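Local coordinates for pyocin-S2 immunity protein (Pseudomonas aeruginosa, PDB 4QKO) that probably protects its producer from pyocin S2 by binding the nuclease domain of that toxin, at residues Q36-F41 with D52-P57; K43-P48 with K70-W75. All coordinates share one frame; numbering follows the deposited sequence.

Contact 1 of 2, residues Q36-F41 with D52-P57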
# COMPACT_ATOMS: atom_id res chain seq x y z
N GLN A 36 1.41 10.60 -4.85
CA GLN A 36 0.96 11.55 -5.86
C GLN A 36 0.92 11.01 -7.25
O GLN A 36 -0.04 11.25 -7.99
CB GLN A 36 1.84 12.82 -5.83
CG GLN A 36 1.42 13.68 -4.68
CD GLN A 36 -0.08 13.99 -4.75
OE1 GLN A 36 -0.56 14.50 -5.80
NE2 GLN A 36 -0.84 13.65 -3.67
N ALA A 37 1.92 10.22 -7.61
CA ALA A 37 1.94 9.61 -8.93
C ALA A 37 0.79 8.56 -9.09
O ALA A 37 0.17 8.50 -10.11
CB ALA A 37 3.25 8.94 -9.12
N VAL A 38 0.53 7.76 -8.06
CA VAL A 38 -0.62 6.86 -8.06
C VAL A 38 -1.95 7.64 -8.27
O VAL A 38 -2.76 7.25 -9.09
CB VAL A 38 -0.67 6.00 -6.84
CG1 VAL A 38 -1.98 5.20 -6.80
CG2 VAL A 38 0.46 5.00 -6.88
N LEU A 39 -2.12 8.75 -7.56
CA LEU A 39 -3.33 9.62 -7.71
C LEU A 39 -3.37 10.21 -9.07
O LEU A 39 -4.42 10.19 -9.72
CB LEU A 39 -3.36 10.69 -6.63
CG LEU A 39 -3.61 10.16 -5.19
CD1 LEU A 39 -3.42 11.26 -4.13
CD2 LEU A 39 -4.99 9.52 -4.99
N GLU A 40 -2.22 10.62 -9.60
CA GLU A 40 -2.14 11.06 -11.00
C GLU A 40 -2.53 9.95 -12.02
O GLU A 40 -3.25 10.24 -12.97
CB GLU A 40 -0.75 11.63 -11.34
CG GLU A 40 -0.54 13.01 -10.77
CD GLU A 40 0.87 13.65 -10.99
OE1 GLU A 40 1.38 13.66 -12.14
OE2 GLU A 40 1.41 14.25 -10.01
N PHE A 41 -2.03 8.72 -11.82
CA PHE A 41 -2.40 7.57 -12.63
C PHE A 41 -3.91 7.41 -12.65
O PHE A 41 -4.49 7.22 -13.73
CB PHE A 41 -1.71 6.32 -12.10
CG PHE A 41 -2.14 5.04 -12.70
CD1 PHE A 41 -1.58 4.58 -13.89
CD2 PHE A 41 -3.08 4.25 -12.08
CE1 PHE A 41 -1.97 3.36 -14.44
CE2 PHE A 41 -3.47 3.02 -12.63
CZ PHE A 41 -2.93 2.56 -13.81
N ASP A 52 -6.28 -0.38 -8.37
CA ASP A 52 -6.32 -1.82 -8.33
C ASP A 52 -5.68 -2.37 -9.58
O ASP A 52 -5.24 -3.48 -9.54
CB ASP A 52 -7.70 -2.46 -8.22
CG ASP A 52 -8.40 -2.18 -6.91
OD1 ASP A 52 -7.80 -1.61 -5.99
OD2 ASP A 52 -9.64 -2.57 -6.79
N LEU A 53 -5.60 -1.60 -10.68
CA LEU A 53 -4.90 -2.01 -11.92
C LEU A 53 -3.46 -2.35 -11.59
O LEU A 53 -2.93 -3.26 -12.15
CB LEU A 53 -4.92 -0.89 -12.94
CG LEU A 53 -6.27 -0.55 -13.54
CD1 LEU A 53 -6.11 0.55 -14.55
CD2 LEU A 53 -6.87 -1.74 -14.26
N LEU A 54 -2.88 -1.57 -10.67
CA LEU A 54 -1.51 -1.80 -10.30
C LEU A 54 -1.31 -2.87 -9.27
O LEU A 54 -0.38 -3.65 -9.35
CB LEU A 54 -0.95 -0.49 -9.72
CG LEU A 54 -0.95 0.78 -10.57
CD1 LEU A 54 -0.65 1.95 -9.71
CD2 LEU A 54 0.10 0.69 -11.63
N TYR A 55 -2.14 -2.88 -8.23
CA TYR A 55 -1.93 -3.70 -7.03
C TYR A 55 -2.82 -4.90 -6.82
O TYR A 55 -2.46 -5.82 -6.10
CB TYR A 55 -1.92 -2.83 -5.80
CG TYR A 55 -0.87 -1.73 -5.93
CD1 TYR A 55 0.47 -2.04 -6.06
CD2 TYR A 55 -1.23 -0.43 -6.07
CE1 TYR A 55 1.43 -1.03 -6.24
CE2 TYR A 55 -0.28 0.59 -6.20
CZ TYR A 55 1.04 0.28 -6.31
OH TYR A 55 1.97 1.25 -6.56
N TYR A 56 -3.98 -4.91 -7.44
CA TYR A 56 -4.92 -5.96 -7.26
C TYR A 56 -5.50 -6.31 -8.63
O TYR A 56 -6.74 -6.18 -8.89
CB TYR A 56 -6.04 -5.56 -6.27
CG TYR A 56 -5.51 -5.19 -4.93
CD1 TYR A 56 -5.30 -6.15 -3.98
CD2 TYR A 56 -5.21 -3.87 -4.65
CE1 TYR A 56 -4.79 -5.80 -2.71
CE2 TYR A 56 -4.71 -3.48 -3.42
CZ TYR A 56 -4.47 -4.49 -2.47
OH TYR A 56 -3.94 -4.17 -1.26
N PRO A 57 -4.62 -6.66 -9.56
CA PRO A 57 -5.01 -6.74 -10.97
C PRO A 57 -5.91 -7.94 -11.23
O PRO A 57 -5.89 -8.97 -10.51
CB PRO A 57 -3.67 -6.91 -11.67
CG PRO A 57 -2.90 -7.62 -10.64
CD PRO A 57 -3.19 -6.90 -9.41
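Phe41 carries its CG anti to the backbone N (chi1 172°), and Leu54 sets its own CG anti to the carbonyl carbon (chi1 -59°); from these positions aromatic ring and isobutyl group meet, the two side chains running antiparallel alongside one another. Leu54 covers one face of the ring: its CG stands 4.0 Å from Phe41 CE2, and its CD2 lies 4.2 Å above the plane, displaced toward the rim. At the far end of the ring Leu53, crossing Phe41 at about a right angle, brings its CD1 within 3.8 Å of Phe41 CZ. One turn earlier on helix 31-45, Val38 CG2 lies 4.3 Å from Leu54 CD1 and 4.1 Å from Tyr55 OH, while Leu54 CB rests 3.6 Å above one face of the Tyr55 ring. Helix 10-21 adds Val17 and Ile20 to the cluster. Tyr55 also meets Tyr85 of the pyocin S2 chain, the ring planes nearly parallel. All five touching residues are buried, and the contact is almost wholly apolar carbon packing, the Tyr55 hydroxyl oxygen lying against a Val38 methyl; between these two helices the fit thus depends on side-chain shape rather than on directional bonds.

Contact 2 of 2, residues K43-P48 with K70-W75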
# COMPACT_ATOMS: atom_id res chain seq x y z
N LYS A 43 -6.31 9.45 -12.05
CA LYS A 43 -6.85 10.57 -12.84
C LYS A 43 -6.64 10.44 -14.34
O LYS A 43 -7.56 10.67 -15.15
CB LYS A 43 -6.23 11.92 -12.42
CG LYS A 43 -6.93 12.65 -11.29
CD LYS A 43 -7.15 14.15 -11.59
CE LYS A 43 -5.95 14.93 -12.18
NZ LYS A 43 -4.83 15.22 -11.22
N LEU A 44 -5.44 10.12 -14.75
CA LEU A 44 -5.15 10.04 -16.16
C LEU A 44 -5.96 8.94 -16.88
O LEU A 44 -6.42 9.15 -18.00
CB LEU A 44 -3.69 9.71 -16.41
CG LEU A 44 -2.60 10.68 -16.81
CD1 LEU A 44 -3.12 12.00 -17.35
CD2 LEU A 44 -1.60 10.89 -15.70
N THR A 45 -6.06 7.74 -16.27
CA THR A 45 -6.64 6.60 -16.99
C THR A 45 -8.15 6.76 -17.05
O THR A 45 -8.76 6.27 -18.00
CB THR A 45 -6.38 5.26 -16.31
OG1 THR A 45 -6.83 5.36 -14.98
CG2 THR A 45 -4.86 4.88 -16.26
N GLU A 46 -8.74 7.36 -16.01
CA GLU A 46 -10.18 7.42 -15.87
C GLU A 46 -10.79 6.03 -15.72
O GLU A 46 -12.01 5.88 -15.83
CB GLU A 46 -10.88 8.17 -17.03
CG GLU A 46 -10.36 9.58 -17.14
CD GLU A 46 -10.85 10.36 -18.38
OE1 GLU A 46 -11.28 11.50 -18.17
OE2 GLU A 46 -10.76 9.87 -19.54
N HIS A 47 -9.99 5.04 -15.39
CA HIS A 47 -10.47 3.69 -15.37
C HIS A 47 -11.14 3.41 -14.02
O HIS A 47 -10.62 3.77 -12.94
CB HIS A 47 -9.33 2.75 -15.62
CG HIS A 47 -9.76 1.35 -15.87
ND1 HIS A 47 -10.19 0.54 -14.86
CD2 HIS A 47 -9.74 0.60 -16.97
CE1 HIS A 47 -10.49 -0.64 -15.34
NE2 HIS A 47 -10.19 -0.65 -16.62
N PRO A 48 -12.25 2.70 -14.05
CA PRO A 48 -12.94 2.49 -12.79
C PRO A 48 -12.26 1.56 -11.76
O PRO A 48 -12.63 1.58 -10.63
CB PRO A 48 -14.30 1.91 -13.25
CG PRO A 48 -14.04 1.35 -14.53
CD PRO A 48 -13.06 2.24 -15.20
N LYS A 70 -2.10 -2.14 -21.51
CA LYS A 70 -3.01 -2.79 -22.42
C LYS A 70 -4.43 -2.74 -21.89
O LYS A 70 -5.35 -2.48 -22.68
CB LYS A 70 -2.60 -4.22 -22.65
CG LYS A 70 -3.44 -4.93 -23.71
CD LYS A 70 -3.22 -6.44 -23.59
CE LYS A 70 -4.05 -7.19 -24.59
NZ LYS A 70 -3.39 -8.47 -24.91
N GLU A 71 -4.63 -2.99 -20.57
CA GLU A 71 -5.96 -2.97 -20.03
C GLU A 71 -6.58 -1.57 -20.18
O GLU A 71 -7.73 -1.36 -20.56
CB GLU A 71 -6.04 -3.42 -18.58
CG GLU A 71 -7.48 -3.41 -18.09
CD GLU A 71 -7.76 -4.20 -16.83
OE1 GLU A 71 -6.88 -4.85 -16.21
OE2 GLU A 71 -8.98 -4.21 -16.50
N VAL A 72 -5.78 -0.57 -19.85
CA VAL A 72 -6.19 0.79 -19.94
C VAL A 72 -6.49 1.14 -21.40
O VAL A 72 -7.57 1.70 -21.71
CB VAL A 72 -5.14 1.77 -19.42
CG1 VAL A 72 -5.48 3.18 -19.78
CG2 VAL A 72 -5.00 1.64 -17.92
N LYS A 73 -5.55 0.85 -22.29
CA LYS A 73 -5.74 1.20 -23.70
C LYS A 73 -7.06 0.60 -24.29
O LYS A 73 -7.84 1.30 -25.02
CB LYS A 73 -4.56 0.66 -24.49
CG LYS A 73 -4.57 0.86 -25.98
CD LYS A 73 -3.30 0.37 -26.64
CE LYS A 73 -3.29 0.85 -28.07
NZ LYS A 73 -2.13 0.19 -28.71
N GLU A 74 -7.28 -0.67 -23.97
CA GLU A 74 -8.38 -1.42 -24.58
C GLU A 74 -9.66 -0.97 -23.98
O GLU A 74 -10.65 -0.84 -24.70
CB GLU A 74 -8.18 -2.90 -24.43
CG GLU A 74 -7.08 -3.47 -25.33
CD GLU A 74 -6.97 -5.01 -25.26
OE1 GLU A 74 -7.86 -5.68 -24.63
OE2 GLU A 74 -6.02 -5.55 -25.88
N TRP A 75 -9.68 -0.69 -22.68
CA TRP A 75 -10.87 -0.14 -22.03
C TRP A 75 -11.28 1.25 -22.59
O TRP A 75 -12.45 1.46 -22.98
CB TRP A 75 -10.71 -0.08 -20.53
CG TRP A 75 -11.90 0.56 -19.82
CD1 TRP A 75 -13.02 -0.05 -19.48
CD2 TRP A 75 -12.07 1.94 -19.45
NE1 TRP A 75 -13.88 0.81 -18.91
CE2 TRP A 75 -13.33 2.05 -18.87
CE3 TRP A 75 -11.26 3.06 -19.50
CZ2 TRP A 75 -13.83 3.25 -18.35
CZ3 TRP A 75 -11.74 4.26 -19.02
CH2 TRP A 75 -13.04 4.34 -18.42
O HOH W 1 -10.80 -3.06 -18.05
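His47 and Trp75 form the tight part of this contact, a worked example of how an aromatic pair can fasten the turn after one helix onto the flank of another. The imidazole presents its edge to the indole face in an edge-to-face stack inclined at 53°, with His47 CD2 3.6 Å from Trp75 CG. Trp75 CG is anti to the backbone N (chi1 176°), and the indole lies against residues 46-48, where His47 CA adds a CH-pi contact over the six-membered ring. Pro48 CD presses on the indole too, 3.4 Å from Trp75 CZ2, and the same carbon lies over one face of the imidazole. Glu46 O comes within 3.2 Å of Trp75 CH2. Deeper in, Thr45 CG2 meets Val72 CG2 at 3.6 Å, the two side chains crossing at about a right angle, with Phe13 of helix 10-21 and Leu53 of helix 52-55 close by.

The other side is looser and water-bridged, with exposed Glu46 and Pro48 at the margin of the contact. Glu71 OE2 and His47 NE2 stand 3.8 Å apart and are bridged by a water, which lies in the imidazole plane at its edge, 2.9 Å from His47 NE2, and donates to Glu71 OE2 at 2.7 Å. Glu71 OE1 forms a salt bridge with Arg61, and His47 ND1 is hydrogen-bonded to the backbone N of Ser49; each group thus has a second polar partner. Glu46 reaches Arg76 in another salt bridge.

Glu46 leaves helix 31-45 with positive phi, and His47 N donates to Thr45 OG1 (3.2 Å, 168°). The hydroxyl is also hydrogen-bonded to the backbone oxygen of Phe41. The arrangement is an ST turn at a helix exit, docked on helix 65-78 within the four-helix fold of the colicin and pyocin immunity proteins.

From the N terminus the chain runs through helix 10-21 into helix 31-45, which supplies the first segment of both contacts. Contact 1 closes the shorter loop, bringing helix 52-55 back against the middle of helix 31-45 after ten intervening residues. Contact 2 starts at the end of that helix and closes a longer loop of 21 residues, which includes helix 52-55, on helix 65-78. Their segments alternate along the sequence, so the two closures cross rather than nest. Leu53 joins them directly: CD1 packs on Val72, CD2 on Glu71 and His47. Together the contacts tie helix 31-45 and the turn after it to helices 52-55 and 65-78.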